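Local atomic coordinates of bifunctional purine biosynthetic protein ADE5,7 (Cryptococcus neoformans var. grubii serotype A, PDB entry 7LVO), a protein that catalyses the second and fifth steps of de novo purine biosynthesis, its N-terminal half, the part crystallised here, being the ATP-dependent glycinamide ribonucleotide (GAR) synthetase. Residues A[82-87]-A[95-100]. Residues are numbered along the deposited sequence; the frame is centred on the assembly and turned at random.
Sequences SNLALP and RSIVEW
Leu84 sets one methyl squarely on the indole of Trp100: CD2 lies 3.4 Å from the centroid of the six-membered ring and 8° off its normal, a CH-pi contact over the face. The other methyl of Leu84, CD1, reaches the pyrrole side, 3.7 Å from Trp100 NE1. CG anti to the backbone N (chi1 177°) carries the methyls of Leu84 over the ring, which comes from the opposite direction. Leu84 CD2 also touches Ile97 CD1 at 3.9 Å. At the other end of the inverse gamma turn centred on Ala85, Leu86 inserts CD2 obliquely beside Trp100 CB (3.8 Å) and lays CG against Ser96 OG. Ser96 OG donates a short hydrogen bond to Pro87 O (2.6 Å), from above the carbonyl plane.

Behind lies the parallel sheet of the N domain: Leu84 and Trp100 both touch Val66 of strand 62-67, while Ile97 packs on Leu41 and Leu43 of strand 38-44. The pairing thus lies in the crossover from edge strand 81-83 to helix 95-104. At this surface contact the methyl-indole attraction is probably mainly dispersion, whereas the hydrogen bond from Ser96 fixes the loop at Pro87 to the helix's first turn.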
loop_
_atom_site.group_PDB
_atom_site.type_symbol
_atom_site.label_atom_id
_atom_site.label_comp_id
_atom_site.label_asym_id
_atom_site.label_seq_id
_atom_site.Cartn_x
_atom_site.Cartn_y
_atom_site.Cartn_z
ATOM N N SER A 82 -19.264 -8.981 -4.684
ATOM C CA SER A 82 -19.172 -10.136 -5.565
ATOM C C SER A 82 -17.814 -10.114 -6.251
ATOM O O SER A 82 -17.251 -9.048 -6.510
ATOM C CB SER A 82 -20.289 -10.142 -6.611
ATOM O OG SER A 82 -20.134 -9.067 -7.517
ATOM N N ASN A 83 -17.303 -11.299 -6.559
ATOM C CA ASN A 83 -16.041 -11.432 -7.272
ATOM C C ASN A 83 -16.287 -11.517 -8.776
ATOM O O ASN A 83 -17.282 -12.080 -9.232
ATOM C CB ASN A 83 -15.281 -12.670 -6.796
ATOM C CG ASN A 83 -14.535 -12.431 -5.494
ATOM O OD1 ASN A 83 -14.717 -11.411 -4.837
ATOM N ND2 ASN A 83 -13.690 -13.385 -5.118
ATOM N N LEU A 84 -15.362 -10.946 -9.541
ATOM C CA LEU A 84 -15.427 -10.939 -11.002
ATOM C C LEU A 84 -14.159 -11.597 -11.533
ATOM O O LEU A 84 -13.090 -10.980 -11.546
ATOM C CB LEU A 84 -15.578 -9.518 -11.532
ATOM C CG LEU A 84 -15.584 -9.351 -13.051
ATOM C CD1 LEU A 84 -16.784 -10.053 -13.665
ATOM C CD2 LEU A 84 -15.573 -7.864 -13.417
ATOM N N ALA A 85 -14.278 -12.852 -11.969
ATOM C CA ALA A 85 -13.139 -13.603 -12.501
ATOM C C ALA A 85 -12.973 -13.239 -13.972
ATOM O O ALA A 85 -13.398 -13.953 -14.882
ATOM C CB ALA A 85 -13.336 -15.103 -12.306
ATOM N N LEU A 86 -12.341 -12.092 -14.204
ATOM C CA LEU A 86 -12.134 -11.560 -15.541
ATOM C C LEU A 86 -10.757 -10.921 -15.619
ATOM O O LEU A 86 -10.323 -10.262 -14.663
ATOM C CB LEU A 86 -13.206 -10.522 -15.896
ATOM C CG LEU A 86 -13.174 -9.993 -17.326
ATOM C CD1 LEU A 86 -13.624 -11.066 -18.305
ATOM C CD2 LEU A 86 -14.034 -8.740 -17.457
ATOM N N PRO A 87 -10.044 -11.100 -16.729
ATOM C CA PRO A 87 -8.753 -10.419 -16.875
ATOM C C PRO A 87 -8.935 -8.921 -17.052
ATOM O O PRO A 87 -9.973 -8.446 -17.522
ATOM C CB PRO A 87 -8.143 -11.057 -18.132
ATOM C CG PRO A 87 -8.923 -12.313 -18.366
ATOM C CD PRO A 87 -10.309 -12.031 -17.845
ATOM N N ARG A 95 -8.730 -3.114 -22.065
ATOM C CA ARG A 95 -10.034 -3.151 -22.726
ATOM C C ARG A 95 -10.989 -4.122 -22.040
ATOM O O ARG A 95 -12.193 -3.861 -21.954
ATOM C CB ARG A 95 -9.873 -3.530 -24.200
ATOM C CG ARG A 95 -11.008 -3.028 -25.084
ATOM C CD ARG A 95 -11.539 -4.107 -26.024
ATOM N NE ARG A 95 -10.503 -4.669 -26.885
ATOM C CZ ARG A 95 -9.920 -5.846 -26.690
ATOM N NH1 ARG A 95 -10.249 -6.622 -25.669
ATOM N NH2 ARG A 95 -8.986 -6.256 -27.543
ATOM N N SER A 96 -10.471 -5.248 -21.548
ATOM C CA SER A 96 -11.331 -6.249 -20.925
ATOM C C SER A 96 -12.145 -5.652 -19.783
ATOM O O SER A 96 -13.380 -5.710 -19.785
ATOM C CB SER A 96 -10.489 -7.422 -20.427
ATOM O OG SER A 96 -11.295 -8.366 -19.750
ATOM N N ILE A 97 -11.468 -5.066 -18.795
ATOM C CA ILE A 97 -12.179 -4.561 -17.623
ATOM C C ILE A 97 -12.821 -3.202 -17.904
ATOM O O ILE A 97 -13.853 -2.867 -17.305
ATOM C CB ILE A 97 -11.222 -4.490 -16.420
ATOM C CG1 ILE A 97 -11.991 -4.149 -15.142
ATOM C CG2 ILE A 97 -10.135 -3.457 -16.659
ATOM C CD1 ILE A 97 -13.056 -5.167 -14.769
ATOM N N VAL A 98 -12.231 -2.401 -18.791
ATOM C CA VAL A 98 -12.816 -1.100 -19.111
ATOM C C VAL A 98 -14.126 -1.281 -19.862
ATOM O O VAL A 98 -15.120 -0.603 -19.574
ATOM C CB VAL A 98 -11.817 -0.249 -19.913
ATOM C CG1 VAL A 98 -12.486 1.028 -20.417
ATOM C CG2 VAL A 98 -10.606 0.084 -19.055
ATOM N N GLU A 99 -14.155 -2.203 -20.831
ATOM C CA GLU A 99 -15.393 -2.470 -21.556
ATOM C C GLU A 99 -16.438 -3.099 -20.643
ATOM O O GLU A 99 -17.627 -2.774 -20.734
ATOM C CB GLU A 99 -15.110 -3.374 -22.755
ATOM C CG GLU A 99 -16.322 -3.661 -23.619
ATOM C CD GLU A 99 -15.979 -4.491 -24.841
ATOM O OE1 GLU A 99 -14.783 -4.801 -25.037
ATOM O OE2 GLU A 99 -16.906 -4.834 -25.606
ATOM N N TRP A 100 -16.012 -3.994 -19.750
ATOM C CA TRP A 100 -16.938 -4.563 -18.777
ATOM C C TRP A 100 -17.531 -3.470 -17.890
ATOM O O TRP A 100 -18.751 -3.386 -17.718
ATOM C CB TRP A 100 -16.219 -5.616 -17.929
ATOM C CG TRP A 100 -17.121 -6.376 -17.014
ATOM C CD1 TRP A 100 -17.714 -7.576 -17.264
ATOM C CD2 TRP A 100 -17.538 -5.994 -15.696
ATOM N NE1 TRP A 100 -18.471 -7.965 -16.191
ATOM C CE2 TRP A 100 -18.378 -7.015 -15.212
ATOM C CE3 TRP A 100 -17.274 -4.895 -14.877
ATOM C CZ2 TRP A 100 -18.964 -6.966 -13.950
ATOM C CZ3 TRP A 100 -17.858 -4.848 -13.625
ATOM C CH2 TRP A 100 -18.692 -5.873 -13.173
#